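Long-range contacts in acetyl xylan esterase (Paenibacillus sp. R4, PDB 6AGQ), which probably removes acetyl groups from acetylated xylan by ester hydrolysis, as a cold-active enzyme of a psychrophilic soil bacterium: residues P69-Y74 against G125-R130; R215-I220 against P279-A284. All blocks are in the same frame, centred on the assembly; numbering follows the deposited sequence.

Interaction 1 (P69-Y74 against G125-R130)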
loop_
_atom_site.group_PDB
_atom_site.type_symbol
_atom_site.label_atom_id
_atom_site.label_comp_id
_atom_site.label_asym_id
_atom_site.label_seq_id
_atom_site.Cartn_x
_atom_site.Cartn_y
_atom_site.Cartn_z
ATOM N N PRO A 69 -23.792 6.133 -33.478
ATOM C CA PRO A 69 -22.836 5.603 -34.445
ATOM C C PRO A 69 -21.776 4.740 -33.774
ATOM O O PRO A 69 -20.958 5.267 -33.032
ATOM C CB PRO A 69 -22.180 6.876 -35.067
ATOM C CG PRO A 69 -22.387 7.944 -34.059
ATOM C CD PRO A 69 -23.605 7.579 -33.244
ATOM N N ILE A 70 -21.796 3.434 -34.029
ATOM C CA ILE A 70 -20.832 2.529 -33.407
ATOM C C ILE A 70 -19.628 2.434 -34.313
ATOM O O ILE A 70 -19.768 2.044 -35.443
ATOM C CB ILE A 70 -21.403 1.113 -33.228
ATOM C CG1 ILE A 70 -22.843 1.119 -32.616
ATOM C CG2 ILE A 70 -20.414 0.248 -32.490
ATOM C CD1 ILE A 70 -23.056 1.996 -31.381
ATOM N N HIS A 71 -18.452 2.796 -33.828
ATOM C CA HIS A 71 -17.216 2.660 -34.606
ATOM C C HIS A 71 -16.469 1.343 -34.429
ATOM O O HIS A 71 -16.515 0.670 -33.391
ATOM C CB HIS A 71 -16.272 3.807 -34.312
ATOM C CG HIS A 71 -16.866 5.129 -34.613
ATOM N ND1 HIS A 71 -17.761 5.738 -33.759
ATOM C CD2 HIS A 71 -16.779 5.922 -35.704
ATOM C CE1 HIS A 71 -18.163 6.876 -34.289
ATOM N NE2 HIS A 71 -17.599 7.002 -35.473
ATOM N N GLY A 72 -15.799 0.945 -35.474
ATOM C CA GLY A 72 -14.999 -0.249 -35.428
ATOM C C GLY A 72 -13.906 -0.322 -36.474
ATOM O O GLY A 72 -13.637 0.644 -37.254
ATOM N N TRP A 73 -13.247 -1.475 -36.440
ATOM C CA TRP A 73 -12.219 -1.805 -37.376
ATOM C C TRP A 73 -12.608 -3.160 -37.925
ATOM O O TRP A 73 -12.847 -4.041 -37.158
ATOM C CB TRP A 73 -10.836 -1.925 -36.732
ATOM C CG TRP A 73 -10.190 -0.726 -36.139
ATOM C CD1 TRP A 73 -9.797 -0.596 -34.873
ATOM C CD2 TRP A 73 -9.760 0.462 -36.827
ATOM N NE1 TRP A 73 -9.161 0.602 -34.691
ATOM C CE2 TRP A 73 -9.143 1.288 -35.873
ATOM C CE3 TRP A 73 -9.863 0.910 -38.137
ATOM C CZ2 TRP A 73 -8.622 2.588 -36.183
ATOM C CZ3 TRP A 73 -9.321 2.186 -38.467
ATOM C CH2 TRP A 73 -8.720 3.003 -37.475
ATOM N N TYR A 74 -12.596 -3.297 -39.245
ATOM C CA TYR A 74 -12.904 -4.536 -39.944
ATOM C C TYR A 74 -11.663 -4.849 -40.774
ATOM O O TYR A 74 -11.160 -3.991 -41.463
ATOM C CB TYR A 74 -14.112 -4.355 -40.869
ATOM C CG TYR A 74 -14.437 -5.568 -41.731
ATOM C CD1 TYR A 74 -14.844 -6.766 -41.133
ATOM C CD2 TYR A 74 -14.429 -5.495 -43.101
ATOM C CE1 TYR A 74 -15.157 -7.883 -41.859
ATOM C CE2 TYR A 74 -14.753 -6.629 -43.879
ATOM C CZ TYR A 74 -15.105 -7.819 -43.242
ATOM O OH TYR A 74 -15.424 -8.951 -43.954
ATOM N N GLY A 125 -13.654 5.564 -26.267
ATOM C CA GLY A 125 -13.520 5.617 -27.735
ATOM C C GLY A 125 -14.190 6.841 -28.315
ATOM O O GLY A 125 -14.555 7.816 -27.583
ATOM N N VAL A 126 -14.298 6.814 -29.633
ATOM C CA VAL A 126 -14.993 7.882 -30.373
ATOM C C VAL A 126 -16.516 7.611 -30.448
ATOM O O VAL A 126 -17.240 8.407 -31.010
ATOM C CB VAL A 126 -14.375 8.129 -31.787
ATOM C CG1 VAL A 126 -12.861 8.311 -31.695
ATOM C CG2 VAL A 126 -14.726 7.034 -32.776
ATOM N N THR A 127 -16.986 6.473 -29.945
ATOM C CA THR A 127 -18.425 6.103 -30.005
ATOM C C THR A 127 -19.140 6.622 -28.769
ATOM O O THR A 127 -18.836 6.178 -27.643
ATOM C CB THR A 127 -18.570 4.614 -30.069
ATOM O OG1 THR A 127 -17.871 4.112 -31.236
ATOM C CG2 THR A 127 -20.060 4.202 -30.106
ATOM N N PRO A 128 -20.044 7.586 -28.931
ATOM C CA PRO A 128 -20.731 8.164 -27.768
ATOM C C PRO A 128 -21.918 7.280 -27.323
ATOM O O PRO A 128 -22.083 6.219 -27.888
ATOM C CB PRO A 128 -21.251 9.479 -28.305
ATOM C CG PRO A 128 -21.487 9.239 -29.726
ATOM C CD PRO A 128 -20.575 8.127 -30.182
ATOM N N ASP A 129 -22.679 7.725 -26.302
ATOM C CA ASP A 129 -23.858 7.026 -25.799
ATOM C C ASP A 129 -25.051 7.950 -25.846
ATOM O O ASP A 129 -25.197 8.782 -24.983
ATOM C CB ASP A 129 -23.648 6.597 -24.340
ATOM C CG ASP A 129 -24.886 5.820 -23.730
ATOM O OD1 ASP A 129 -25.748 5.312 -24.508
ATOM O OD2 ASP A 129 -24.972 5.722 -22.458
ATOM N N ARG A 130 -25.942 7.742 -26.797
ATOM C CA ARG A 130 -27.103 8.627 -26.967
ATOM C C ARG A 130 -28.321 8.280 -26.132
ATOM O O ARG A 130 -29.320 8.950 -26.258
ATOM C CB ARG A 130 -27.536 8.634 -28.445
ATOM C CG ARG A 130 -26.480 9.191 -29.380
ATOM C CD ARG A 130 -26.808 10.547 -29.986
ATOM N NE ARG A 130 -25.633 11.050 -30.715
ATOM C CZ ARG A 130 -24.549 11.617 -30.152
ATOM N NH1 ARG A 130 -23.542 12.030 -30.923
ATOM N NH2 ARG A 130 -24.444 11.786 -28.831
#

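Interaction 2 (R215-I220 against P279-A284)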
loop_
_atom_site.group_PDB
_atom_site.type_symbol
_atom_site.label_atom_id
_atom_site.label_comp_id
_atom_site.label_asym_id
_atom_site.label_seq_id
_atom_site.Cartn_x
_atom_site.Cartn_y
_atom_site.Cartn_z
ATOM N N ARG A 215 -25.204 -10.807 -8.082
ATOM C CA ARG A 215 -25.405 -10.701 -6.658
ATOM C C ARG A 215 -24.246 -11.344 -5.872
ATOM O O ARG A 215 -23.855 -10.856 -4.836
ATOM C CB ARG A 215 -26.725 -11.338 -6.288
ATOM C CG ARG A 215 -27.149 -11.059 -4.848
ATOM C CD ARG A 215 -28.223 -12.053 -4.434
ATOM N NE ARG A 215 -29.531 -11.657 -4.950
ATOM C CZ ARG A 215 -30.335 -10.776 -4.356
ATOM N NH1 ARG A 215 -30.008 -10.143 -3.206
ATOM N NH2 ARG A 215 -31.482 -10.515 -4.931
ATOM N N ARG A 216 -23.641 -12.377 -6.408
ATOM C CA ARG A 216 -22.456 -12.955 -5.783
ATOM C C ARG A 216 -21.196 -12.087 -5.969
ATOM O O ARG A 216 -20.457 -11.848 -5.019
ATOM C CB ARG A 216 -22.230 -14.377 -6.245
ATOM C CG ARG A 216 -21.093 -15.048 -5.490
ATOM C CD ARG A 216 -20.893 -16.490 -5.930
ATOM N NE ARG A 216 -19.623 -16.981 -5.402
ATOM C CZ ARG A 216 -19.426 -17.438 -4.151
ATOM N NH1 ARG A 216 -18.203 -17.802 -3.780
ATOM N NH2 ARG A 216 -20.417 -17.540 -3.270
ATOM N N SER A 217 -20.943 -11.648 -7.189
ATOM C CA SER A 217 -19.863 -10.711 -7.464
ATOM C C SER A 217 -19.865 -9.596 -6.439
ATOM O O SER A 217 -18.856 -9.366 -5.779
ATOM C CB SER A 217 -20.031 -10.147 -8.834
ATOM O OG SER A 217 -19.980 -11.190 -9.789
ATOM N N VAL A 218 -21.008 -8.939 -6.267
ATOM C CA VAL A 218 -21.123 -7.825 -5.325
ATOM C C VAL A 218 -20.915 -8.214 -3.867
ATOM O O VAL A 218 -20.111 -7.609 -3.201
ATOM C CB VAL A 218 -22.488 -7.118 -5.463
ATOM C CG1 VAL A 218 -22.710 -6.134 -4.312
ATOM C CG2 VAL A 218 -22.572 -6.375 -6.806
ATOM N N GLU A 219 -21.609 -9.249 -3.390
ATOM C CA GLU A 219 -21.519 -9.674 -2.003
ATOM C C GLU A 219 -20.165 -10.249 -1.598
ATOM O O GLU A 219 -19.751 -10.086 -0.448
ATOM C CB GLU A 219 -22.679 -10.627 -1.623
ATOM C CG GLU A 219 -22.416 -12.113 -1.837
ATOM C CD GLU A 219 -23.649 -13.028 -1.667
ATOM O OE1 GLU A 219 -24.810 -12.578 -1.879
ATOM O OE2 GLU A 219 -23.438 -14.226 -1.323
ATOM N N ILE A 220 -19.441 -10.896 -2.507
ATOM C CA ILE A 220 -18.079 -11.299 -2.162
ATOM C C ILE A 220 -17.043 -10.223 -2.401
ATOM O O ILE A 220 -15.839 -10.488 -2.301
ATOM C CB ILE A 220 -17.671 -12.659 -2.776
ATOM C CG1 ILE A 220 -17.414 -12.580 -4.288
ATOM C CG2 ILE A 220 -18.700 -13.713 -2.363
ATOM C CD1 ILE A 220 -17.082 -13.927 -4.907
ATOM N N PRO A 279 -13.512 -16.412 -9.858
ATOM C CA PRO A 279 -13.706 -17.628 -10.611
ATOM C C PRO A 279 -15.030 -18.349 -10.342
ATOM O O PRO A 279 -15.548 -18.985 -11.251
ATOM C CB PRO A 279 -12.494 -18.465 -10.230
ATOM C CG PRO A 279 -12.086 -17.939 -8.904
ATOM C CD PRO A 279 -12.394 -16.522 -8.906
ATOM N N SER A 280 -15.625 -18.201 -9.173
ATOM C CA SER A 280 -16.959 -18.798 -8.926
ATOM C C SER A 280 -18.042 -18.232 -9.809
ATOM O O SER A 280 -19.028 -18.917 -10.139
ATOM C CB SER A 280 -17.397 -18.647 -7.485
ATOM O OG SER A 280 -17.348 -17.283 -7.060
ATOM N N THR A 281 -17.895 -16.994 -10.214
ATOM C CA THR A 281 -18.901 -16.364 -11.082
ATOM C C THR A 281 -18.704 -16.818 -12.552
ATOM O O THR A 281 -19.653 -16.990 -13.297
ATOM C CB THR A 281 -18.939 -14.830 -10.935
ATOM O OG1 THR A 281 -17.689 -14.213 -11.330
ATOM C CG2 THR A 281 -19.306 -14.462 -9.482
ATOM N N CYS A 282 -17.459 -17.047 -12.927
ATOM C CA CYS A 282 -17.102 -17.566 -14.237
ATOM C C CYS A 282 -17.580 -19.001 -14.364
ATOM O O CYS A 282 -18.242 -19.329 -15.362
ATOM C CB CYS A 282 -15.612 -17.415 -14.464
ATOM S SG CYS A 282 -15.145 -15.667 -14.643
ATOM N N PHE A 283 -17.292 -19.828 -13.351
ATOM C CA PHE A 283 -17.763 -21.216 -13.296
ATOM C C PHE A 283 -19.284 -21.364 -13.309
ATOM O O PHE A 283 -19.807 -22.238 -14.034
ATOM C CB PHE A 283 -17.123 -22.026 -12.157
ATOM C CG PHE A 283 -15.892 -22.785 -12.586
ATOM C CD1 PHE A 283 -16.001 -23.858 -13.442
ATOM C CD2 PHE A 283 -14.603 -22.386 -12.179
ATOM C CE1 PHE A 283 -14.866 -24.541 -13.865
ATOM C CE2 PHE A 283 -13.469 -23.061 -12.603
ATOM C CZ PHE A 283 -13.602 -24.139 -13.443
ATOM N N ALA A 284 -19.987 -20.467 -12.619
ATOM C CA ALA A 284 -21.424 -20.445 -12.621
ATOM C C ALA A 284 -22.073 -20.318 -13.997
ATOM O O ALA A 284 -23.069 -21.023 -14.283
ATOM C CB ALA A 284 -21.911 -19.313 -11.717
#

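Interaction 1 (P69-Y74 against G125-R130)
The side chains of His71 and Thr127 pass alongside, pointing opposite ways, where strand 69-77 of the alpha/beta-hydrolase sheet meets the loop that follows the neighbouring antiparallel strand 114-118. One hydroxyl serves two donors of the same residue: Thr127 OG1 accepts from backbone His71 N at 3.0 Å, nearly straight at 165°, and from His71 ND1, also at 3.0 Å but more bent at 153°. The second bond lies almost in the imidazole plane, so the hydroxyl meets the ring at its edge. A further bond links Thr127 OG1 to Asp119 OD2, and three partners thus grip this oxygen. The side chain of Val126 stands roughly perpendicular to that of His71 and lays CG2 over one ring face, 3.5 Å from the centroid, in a CH-pi contact. The imidazole is thereby held at its edge by a polar bond and on its face by a methyl group. An alanine at His71 would probably strip the methyl of Val126 of its aromatic cover and leave Thr127 OG1 without its ring donor, with only the backbone N-H of this residue still pointing to it. Farther toward the start of the strand, Pro69 CG rests 4.3 Å from Pro128 CD, while Tyr133 of the second subunit packs on Pro128. With Thr127 CG2 anti to its own backbone N, the methyl group comes within 3.2 Å of Pro69 O and 3.9 Å of Ile70 CD1.

Interaction 2 (R215-I220 against P279-A284)
Arg216 leaves its helix with CG anti to the backbone N (chi1 -174°) and stays extended to NE, reaching across to Ser280, whose OG is held between its own backbone N and carbonyl carbon (chi1 54°). Arg216 NE donates to Ser280 OG at 2.8 Å in a nearly straight bond (N-H...O 170°); the hydroxyl sits at the guanidinium edge, close to its plane. Arg216 NH1 adds a weak bond to the same oxygen at 3.4 Å. Ile220, one turn on and just past the helix end, lays CG2 over the centre of one guanidinium face, 4.2 Å above the plane, while its CD1 comes to 4.0 Å from Ser280 OG. Methyl and hydroxyl together limit how the flat group can turn. Beside this polar bridge the helices meet by packing: Thr281 CG2 lies 3.4 Å from Ser217 OG. Both hydroxyls turn back to carbonyls just before their own segments, Ser217 OG to His213 O and Thr281 OG1 to Pro278 O, which leaves the threonine methyl to face the other helix. The axes of the short helical segments 215-219 and 279-284 run almost antiparallel, 9.8 Å apart at closest approach. Leu11 of helix 8-11 touches Ser280, Tyr226 of helix 226-236 touches Ser217, and Ile270 of strand 265-271 backs helix 279-286 through Cys282 and Phe283.

Interactions 1 and 2 lie on opposite sides of the chain's centre, 30 Å apart between centres and about 20 Å between nearest atoms, so neither touches the other. Interaction 1 ties a strand of the sheet's antiparallel part to a loop at the subunit interface; interaction 2 joins two segments, 215-220 and 279-284, that no other chain of the assembly touches. The side chain of Arg216 is about 8 Å from a bound zinc ion. Between them in sequence lies the GxSxG pattern around Ser185, probably the nucleophile elbow. Helix 279-286 follows strand 265-271, after which hydrolases of this fold commonly carry the acid of the catalytic triad.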